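Local coordinates for putative exported protein (Bordetella pertussis Tohama I, PDB 2PFZ), which probably serves as the periplasmic solute receptor of a tripartite ATP-independent transporter, and binds pyroglutamic acid, at residues S12-E17 against K241-K246; K93-Q98 against Q234-G239; T185-K190 against K251-K256. All coordinates share one frame; numbering follows the deposited sequence.

Contact 1: S12-E17 against K241-K246; sequences SNLHVE and KLSQEK
L14 meets S243 where the first turn of helix 14-30 faces the long helix 222-256. Its CD1 methyl lies 4.0 Å from S243 CB, and the backbones come nearest here too, the L14 and S243 CA atoms being 6.7 Å apart. With chi1 at 75°, CG of the leucine stands between the backbone N and the carbonyl carbon, a less common choice that brings CD1 toward the serine while keeping it over the centre of the H15 imidazole. One methyl is thus shared by the ring of its own helix and the side of the other.

A turn further on, E17 and K246 reach for each other from opposite directions. The glutamate is extended and the lysine bends at its last torsion, chi4 -58°, yet the charged groups stop short of a salt bridge: E17 OE1 is 4.3 Å from K246 NZ, while E17 OE2 touches K246 CE at 3.7 Å. The attraction is therefore probably loose, at a partly exposed margin. L242 adds CD2, 4.4 Å from E17 OE1.

Second-shell bonds hold both sides. S243 OG is hydrogen-bonded to the carbonyl of A118 and to Y88 OH; these bonds take up the hydroxyl, and it is the S243 CB that touches L14 CD1. On the other helix, N13 occupies the N-cap, and E17 N bonds to N13 O at 2.8 Å, setting the turn from which both L14 and E17 project. H15 in turn meets the ring of W119, with planes at about 60°. W119 lines the pyroglutamic acid pocket and the L14 side chain lies about 8 Å from the ligand, so this is helix-helix packing close to the binding site of a DctP-type receptor.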
# COMPACT_ATOMS: atom_id res chain seq x y z
N SER A 12 -11.50 -3.37 -10.37
CA SER A 12 -11.50 -1.95 -10.74
C SER A 12 -10.35 -1.16 -10.10
O SER A 12 -10.07 -0.03 -10.48
CB SER A 12 -12.85 -1.30 -10.45
OG SER A 12 -13.18 -1.38 -9.08
N ASN A 13 -9.67 -1.78 -9.14
CA ASN A 13 -8.57 -1.11 -8.46
C ASN A 13 -7.31 -0.96 -9.34
O ASN A 13 -6.93 -1.89 -10.10
CB ASN A 13 -8.29 -1.82 -7.14
CG ASN A 13 -7.01 -1.35 -6.46
OD1 ASN A 13 -7.01 -0.40 -5.66
ND2 ASN A 13 -5.93 -2.00 -6.79
N LEU A 14 -6.69 0.22 -9.25
CA LEU A 14 -5.50 0.56 -10.05
C LEU A 14 -4.38 -0.51 -9.99
O LEU A 14 -3.78 -0.84 -11.03
CB LEU A 14 -4.98 1.98 -9.73
CG LEU A 14 -4.22 2.25 -8.42
CD1 LEU A 14 -2.70 2.03 -8.56
CD2 LEU A 14 -4.51 3.64 -7.85
N HIS A 15 -4.09 -1.06 -8.80
CA HIS A 15 -3.04 -2.11 -8.72
C HIS A 15 -3.44 -3.37 -9.49
O HIS A 15 -2.58 -4.05 -10.05
CB HIS A 15 -2.76 -2.53 -7.28
CG HIS A 15 -2.10 -1.46 -6.46
ND1 HIS A 15 -0.75 -1.19 -6.52
CD2 HIS A 15 -2.62 -0.57 -5.57
CE1 HIS A 15 -0.46 -0.20 -5.70
NE2 HIS A 15 -1.58 0.19 -5.10
N VAL A 16 -4.74 -3.68 -9.49
CA VAL A 16 -5.23 -4.93 -10.12
C VAL A 16 -5.37 -4.75 -11.63
O VAL A 16 -5.06 -5.67 -12.41
CB VAL A 16 -6.54 -5.41 -9.47
CG1 VAL A 16 -6.93 -6.79 -10.00
CG2 VAL A 16 -6.37 -5.49 -7.94
N GLU A 17 -5.86 -3.57 -12.05
CA GLU A 17 -5.76 -3.16 -13.45
C GLU A 17 -4.32 -3.36 -13.94
O GLU A 17 -4.11 -3.93 -15.01
CB GLU A 17 -6.17 -1.70 -13.63
CG GLU A 17 -6.07 -1.21 -15.09
CD GLU A 17 -6.54 0.24 -15.27
OE1 GLU A 17 -6.40 0.80 -16.40
OE2 GLU A 17 -7.06 0.82 -14.29
N LYS A 241 3.09 5.12 -12.82
CA LYS A 241 2.44 5.98 -13.80
C LYS A 241 0.94 6.10 -13.55
O LYS A 241 0.41 7.22 -13.42
CB LYS A 241 2.74 5.47 -15.23
CG LYS A 241 2.14 6.28 -16.38
CD LYS A 241 2.28 5.51 -17.71
CE LYS A 241 1.56 6.23 -18.89
NZ LYS A 241 1.87 7.69 -18.99
N LEU A 242 0.25 4.96 -13.48
CA LEU A 242 -1.21 4.97 -13.34
C LEU A 242 -1.66 5.47 -11.96
O LEU A 242 -2.70 6.11 -11.84
CB LEU A 242 -1.82 3.59 -13.64
CG LEU A 242 -1.94 3.13 -15.12
CD1 LEU A 242 -0.72 3.43 -16.09
CD2 LEU A 242 -2.30 1.64 -15.15
N SER A 243 -0.84 5.21 -10.94
CA SER A 243 -1.16 5.65 -9.59
C SER A 243 -1.21 7.17 -9.54
O SER A 243 -2.20 7.75 -9.08
CB SER A 243 -0.11 5.13 -8.60
OG SER A 243 -0.51 5.44 -7.27
N GLN A 244 -0.18 7.81 -10.07
CA GLN A 244 -0.09 9.29 -10.03
C GLN A 244 -1.12 9.92 -10.95
O GLN A 244 -1.80 10.88 -10.56
CB GLN A 244 1.30 9.74 -10.46
CG GLN A 244 1.43 11.28 -10.51
CD GLN A 244 2.85 11.73 -10.79
OE1 GLN A 244 3.08 12.89 -11.15
NE2 GLN A 244 3.81 10.83 -10.61
N GLU A 245 -1.23 9.39 -12.17
CA GLU A 245 -2.17 9.93 -13.17
C GLU A 245 -3.62 9.90 -12.72
O GLU A 245 -4.37 10.88 -12.92
CB GLU A 245 -1.96 9.24 -14.53
CG GLU A 245 -0.66 9.71 -15.22
CD GLU A 245 -0.41 9.05 -16.56
OE1 GLU A 245 -1.31 8.34 -17.07
OE2 GLU A 245 0.70 9.24 -17.10
N LYS A 246 -4.03 8.81 -12.07
CA LYS A 246 -5.44 8.66 -11.67
C LYS A 246 -5.79 9.37 -10.37
O LYS A 246 -6.98 9.59 -10.06
CB LYS A 246 -5.83 7.18 -11.62
CG LYS A 246 -5.94 6.56 -13.00
CD LYS A 246 -6.35 5.10 -12.94
CE LYS A 246 -5.94 4.37 -14.21
NZ LYS A 246 -6.52 4.95 -15.47

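Contact 2: K93-Q98 against Q234-G239; sequences KLYQAQ and QAEERG
Y95 and E236 carry the whole direct contact, and hydrogen bonding dominates it. The phenol donates from Y95 OH to E236 OE1 over a short 2.5 Å. The hydroxyl meets that oxygen on its syn side, 33° out of the carboxylate plane. The same OE1 also takes the backbone N-H of S116 from strand 111-118, so two donors grip one oxygen. This would be expected to stabilise the negative charge and to fix the carboxylate's rotation.

A water makes the second polar link. It donates to E236 OE2 at 2.5 Å and to Q96 OE1 at 3.1 Å, joining the next residue of helix 88-107 to the other carboxylate oxygen. Each oxygen of E236 is therefore turned to its own link with that helix.

Van der Waals contact is slight and lies at the ring's rim. E236 CD sits in the plane of the Y95 ring at its edge, and OE2 comes 3.4 Å from Y95 CE2. Ring and carboxylate planes stand 70° apart, so the two groups meet at the ring's edge and do not lie parallel. Q96 OE1, by contrast, lies 3.3 Å above one face of the Y95 ring, offset toward its rim.

The two side chains span a wide gap between the helices, with 11.8 Å between the CA atoms of Y95 and E236. They come from opposite directions; E236 is extended beyond CG, and Y95 has its ring swung anti to the backbone N (chi1 170°). Y95 also touches S116 and E236 touches Y115, both of strand 111-118. A carboxylate hydrogen-bonded by a tyrosine of one helix and a backbone N-H of strand 111-118 ties helix 88-107, helix 222-256 and an outer strand of the three-stranded sheet.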
# COMPACT_ATOMS: atom_id res chain seq x y z
N LYS A 93 11.96 7.75 -4.14
CA LYS A 93 13.28 7.78 -3.50
C LYS A 93 13.34 7.01 -2.19
O LYS A 93 14.33 6.32 -1.91
CB LYS A 93 13.71 9.22 -3.32
CG LYS A 93 13.95 9.87 -4.67
CD LYS A 93 14.24 11.34 -4.63
CE LYS A 93 14.84 11.72 -6.01
NZ LYS A 93 14.38 13.02 -6.56
N LEU A 94 12.26 7.07 -1.40
CA LEU A 94 12.21 6.28 -0.17
C LEU A 94 12.26 4.81 -0.51
O LEU A 94 12.96 4.04 0.11
CB LEU A 94 10.93 6.58 0.64
CG LEU A 94 10.83 5.87 2.01
CD1 LEU A 94 12.01 6.25 2.94
CD2 LEU A 94 9.48 6.23 2.66
N TYR A 95 11.48 4.43 -1.52
CA TYR A 95 11.49 3.07 -2.04
C TYR A 95 12.90 2.61 -2.42
O TYR A 95 13.33 1.52 -2.02
CB TYR A 95 10.55 2.99 -3.25
CG TYR A 95 10.61 1.69 -4.08
CD1 TYR A 95 10.91 0.45 -3.50
CD2 TYR A 95 10.30 1.73 -5.44
CE1 TYR A 95 10.93 -0.73 -4.27
CE2 TYR A 95 10.34 0.55 -6.23
CZ TYR A 95 10.66 -0.66 -5.64
OH TYR A 95 10.63 -1.80 -6.42
N GLN A 96 13.60 3.40 -3.24
CA GLN A 96 14.95 3.03 -3.68
C GLN A 96 15.92 2.82 -2.52
O GLN A 96 16.72 1.89 -2.54
CB GLN A 96 15.48 4.07 -4.67
CG GLN A 96 14.72 4.10 -6.00
CD GLN A 96 14.54 2.73 -6.65
OE1 GLN A 96 13.44 2.18 -6.70
NE2 GLN A 96 15.62 2.18 -7.17
N ALA A 97 15.80 3.66 -1.48
CA ALA A 97 16.55 3.52 -0.23
C ALA A 97 16.19 2.21 0.53
O ALA A 97 17.07 1.51 1.08
CB ALA A 97 16.26 4.73 0.65
N GLN A 98 14.91 1.88 0.52
CA GLN A 98 14.39 0.70 1.24
C GLN A 98 14.67 -0.62 0.53
O GLN A 98 14.82 -1.67 1.17
CB GLN A 98 12.87 0.83 1.35
CG GLN A 98 12.11 -0.27 2.07
CD GLN A 98 10.59 -0.09 1.93
OE1 GLN A 98 10.11 0.43 0.92
NE2 GLN A 98 9.83 -0.54 2.94
N GLN A 234 8.32 -3.53 -16.40
CA GLN A 234 7.25 -2.82 -17.11
C GLN A 234 6.09 -2.53 -16.15
O GLN A 234 5.54 -1.42 -16.17
CB GLN A 234 6.75 -3.62 -18.34
CG GLN A 234 7.85 -3.77 -19.40
CD GLN A 234 7.47 -4.65 -20.60
OE1 GLN A 234 6.33 -5.13 -20.76
NE2 GLN A 234 8.45 -4.86 -21.47
N ALA A 235 5.74 -3.51 -15.31
CA ALA A 235 4.61 -3.36 -14.35
C ALA A 235 4.89 -2.26 -13.33
O ALA A 235 3.98 -1.50 -12.97
CB ALA A 235 4.32 -4.68 -13.63
N GLU A 236 6.13 -2.20 -12.85
CA GLU A 236 6.51 -1.16 -11.91
C GLU A 236 6.38 0.21 -12.54
O GLU A 236 5.85 1.10 -11.91
CB GLU A 236 7.92 -1.33 -11.38
CG GLU A 236 8.16 -0.49 -10.11
CD GLU A 236 9.44 -0.86 -9.40
OE1 GLU A 236 9.44 -1.86 -8.65
OE2 GLU A 236 10.44 -0.11 -9.57
N GLU A 237 6.90 0.38 -13.76
CA GLU A 237 6.83 1.66 -14.47
C GLU A 237 5.39 2.10 -14.69
O GLU A 237 5.01 3.24 -14.37
CB GLU A 237 7.58 1.55 -15.83
CG GLU A 237 7.51 2.84 -16.66
CD GLU A 237 8.77 3.12 -17.48
OE1 GLU A 237 9.90 2.87 -16.98
OE2 GLU A 237 8.63 3.62 -18.63
N ARG A 238 4.59 1.17 -15.23
CA ARG A 238 3.18 1.43 -15.52
C ARG A 238 2.40 1.71 -14.24
O ARG A 238 1.51 2.55 -14.24
CB ARG A 238 2.56 0.25 -16.27
CG ARG A 238 1.08 0.43 -16.69
CD ARG A 238 0.47 -0.86 -17.25
NE ARG A 238 1.43 -1.62 -18.01
CZ ARG A 238 1.92 -2.83 -17.71
NH1 ARG A 238 1.58 -3.53 -16.61
NH2 ARG A 238 2.80 -3.34 -18.55
N GLY A 239 2.70 0.98 -13.16
CA GLY A 239 1.94 1.09 -11.90
C GLY A 239 2.15 2.45 -11.24
O GLY A 239 1.19 3.10 -10.78
O HOH W 1 12.76 -0.16 -8.59

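Contact 3: T185-K190 against K251-K256; sequences TGFDTK and KEQLAK. With PCA (pyroglutamic acid), chain B.
G186 offers bare backbone to L254, and a leucine methyl fills the place beside it: L254 CD2 lies 4.0 Å from G186 C and 3.8 Å from F187 N. The short helix 183-188 thus meets helix 222-256 partly through main chain, with the CA atoms of F187 and L254 only 6.3 Å apart.

F187 packs around this spot. Its CG stands anti to the backbone N (chi1 -173°), which sends the ring out beside L254 and on to Q253. L254 CD2 lies at the ring's edge and also meets F187 CB at 4.2 Å. Q253 CB is 3.7 Å from F187 CE1, and a bend at the second torsion of Q253 turns its amide, whose plane is 77° from that of the ring. W249, further back on the same long helix, meets F187 edge-to-face.

T185 faces another way, into the ligand pocket. Its OG1 accepts the ring N-H of pyroglutamic acid at 2.6 Å from PCA N, an almost straight bond of 166°, while CG2 rests near one ligand carboxylate oxygen, OXT. S181, S182 and R142 bond to the ligand as well.

After T185 the helix ends. T189 OG1 donates to T185 O at 2.7 Å, and K190, with positive phi, is the C-prime residue of a Schellman motif pairing K190 N with F187 O and T191 N with G186 O. The backbone that carries T185 is thus held from its own carbonyl side.

No hydrogen bond joins the segments 185-190 and 251-256. They meet by apolar packing, while T185 takes the ligand's lactam N-H, so recognition of that N-H rests on the threonine hydroxyl and not on the helix-helix contact.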
# COMPACT_ATOMS: atom_id res chain seq x y z
N THR A 185 -9.23 4.09 -3.05
CA THR A 185 -10.05 3.28 -2.13
C THR A 185 -11.37 3.93 -1.79
O THR A 185 -12.42 3.27 -1.79
CB THR A 185 -9.28 2.90 -0.87
OG1 THR A 185 -8.20 2.04 -1.24
CG2 THR A 185 -10.17 2.16 0.12
N GLY A 186 -11.32 5.24 -1.49
CA GLY A 186 -12.56 6.00 -1.25
C GLY A 186 -13.57 5.84 -2.37
O GLY A 186 -14.74 5.55 -2.13
N PHE A 187 -13.11 6.03 -3.60
CA PHE A 187 -13.97 5.89 -4.77
C PHE A 187 -14.46 4.45 -4.96
O PHE A 187 -15.67 4.21 -5.12
CB PHE A 187 -13.26 6.37 -6.03
CG PHE A 187 -14.14 6.43 -7.24
CD1 PHE A 187 -15.00 7.51 -7.44
CD2 PHE A 187 -14.11 5.41 -8.19
CE1 PHE A 187 -15.83 7.57 -8.57
CE2 PHE A 187 -14.93 5.46 -9.33
CZ PHE A 187 -15.78 6.55 -9.51
N ASP A 188 -13.53 3.50 -4.94
CA ASP A 188 -13.85 2.11 -5.27
C ASP A 188 -14.79 1.42 -4.27
O ASP A 188 -15.37 0.37 -4.58
CB ASP A 188 -12.58 1.28 -5.41
CG ASP A 188 -11.80 1.59 -6.67
OD1 ASP A 188 -12.34 2.13 -7.66
OD2 ASP A 188 -10.61 1.26 -6.67
N THR A 189 -14.93 2.00 -3.08
CA THR A 189 -15.78 1.44 -2.04
C THR A 189 -17.02 2.32 -1.85
O THR A 189 -17.83 2.11 -0.92
CB THR A 189 -15.03 1.29 -0.69
OG1 THR A 189 -14.54 2.57 -0.24
CG2 THR A 189 -13.88 0.26 -0.79
N LYS A 190 -17.17 3.29 -2.75
CA LYS A 190 -18.23 4.30 -2.68
C LYS A 190 -18.35 4.91 -1.28
O LYS A 190 -19.45 5.00 -0.73
CB LYS A 190 -19.57 3.71 -3.15
CG LYS A 190 -19.57 3.38 -4.62
CD LYS A 190 -20.95 3.61 -5.24
CE LYS A 190 -21.79 2.35 -5.20
NZ LYS A 190 -21.71 1.66 -6.51
N LYS A 251 -9.90 12.19 -7.07
CA LYS A 251 -10.27 13.36 -6.25
C LYS A 251 -11.44 14.16 -6.87
O LYS A 251 -12.39 14.49 -6.17
CB LYS A 251 -9.06 14.26 -5.99
CG LYS A 251 -8.23 13.81 -4.78
CD LYS A 251 -6.74 13.99 -4.95
CE LYS A 251 -6.34 15.33 -5.45
NZ LYS A 251 -4.87 15.57 -5.19
N GLU A 252 -11.36 14.43 -8.17
CA GLU A 252 -12.40 15.17 -8.88
C GLU A 252 -13.68 14.34 -9.01
O GLU A 252 -14.77 14.87 -8.95
CB GLU A 252 -11.91 15.61 -10.28
CG GLU A 252 -10.73 16.60 -10.27
CD GLU A 252 -11.04 17.87 -9.50
OE1 GLU A 252 -12.01 18.56 -9.86
OE2 GLU A 252 -10.30 18.17 -8.53
N GLN A 253 -13.54 13.03 -9.16
CA GLN A 253 -14.72 12.17 -9.22
C GLN A 253 -15.40 12.07 -7.85
O GLN A 253 -16.61 12.14 -7.78
CB GLN A 253 -14.37 10.79 -9.81
CG GLN A 253 -15.54 10.08 -10.50
CD GLN A 253 -15.92 10.65 -11.88
OE1 GLN A 253 -16.95 10.27 -12.44
NE2 GLN A 253 -15.09 11.55 -12.42
N LEU A 254 -14.63 11.96 -6.77
CA LEU A 254 -15.17 12.01 -5.41
C LEU A 254 -15.93 13.31 -5.18
O LEU A 254 -17.03 13.30 -4.58
CB LEU A 254 -14.05 11.86 -4.37
CG LEU A 254 -13.49 10.44 -4.20
CD1 LEU A 254 -12.22 10.44 -3.37
CD2 LEU A 254 -14.52 9.52 -3.57
N ALA A 255 -15.37 14.42 -5.66
CA ALA A 255 -16.07 15.70 -5.61
C ALA A 255 -17.36 15.65 -6.42
O ALA A 255 -18.42 16.05 -5.91
CB ALA A 255 -15.16 16.85 -6.09
N LYS A 256 -17.31 15.14 -7.65
CA LYS A 256 -18.52 14.98 -8.47
C LYS A 256 -19.62 14.29 -7.65
O LYS A 256 -20.80 14.63 -7.77
CB LYS A 256 -18.22 14.18 -9.76
CG LYS A 256 -19.44 13.91 -10.65
CD LYS A 256 -19.09 13.80 -12.15
CE LYS A 256 -19.39 12.42 -12.79
NZ LYS A 256 -20.76 11.87 -12.44
N PCA B . -5.98 1.76 0.06
CA PCA B . -5.69 0.49 0.75
CB PCA B . -4.30 0.52 1.40
CG PCA B . -3.73 1.90 1.11
CD PCA B . -4.78 2.55 0.26
OE PCA B . -4.63 3.66 -0.28
C PCA B . -6.70 0.36 1.86
O PCA B . -6.93 -0.72 2.42
OXT PCA B . -7.32 1.38 2.22

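In the fold
All three contacts share helix 222-256, which comes after strand 207-213 and the short helix 214-218, and leads to strand 260-262. Contact 2 comes first along it, facing helix 88-107 through a carboxylate hydrogen bond and a water. Contact 1 follows, facing helix 14-30 by a buried methyl contact and a looser, partly exposed pair of charges. Contact 3, near the helix end and with its centre farthest from the chain centre at about 18 Å, is apolar between its segments, while T185 bonds the ligand. Each is only partly buried. Contacts 1 and 3 touch each other where N13 and S12 pack on D188, both near the ligand pocket; contacts 2 and 3 do not meet.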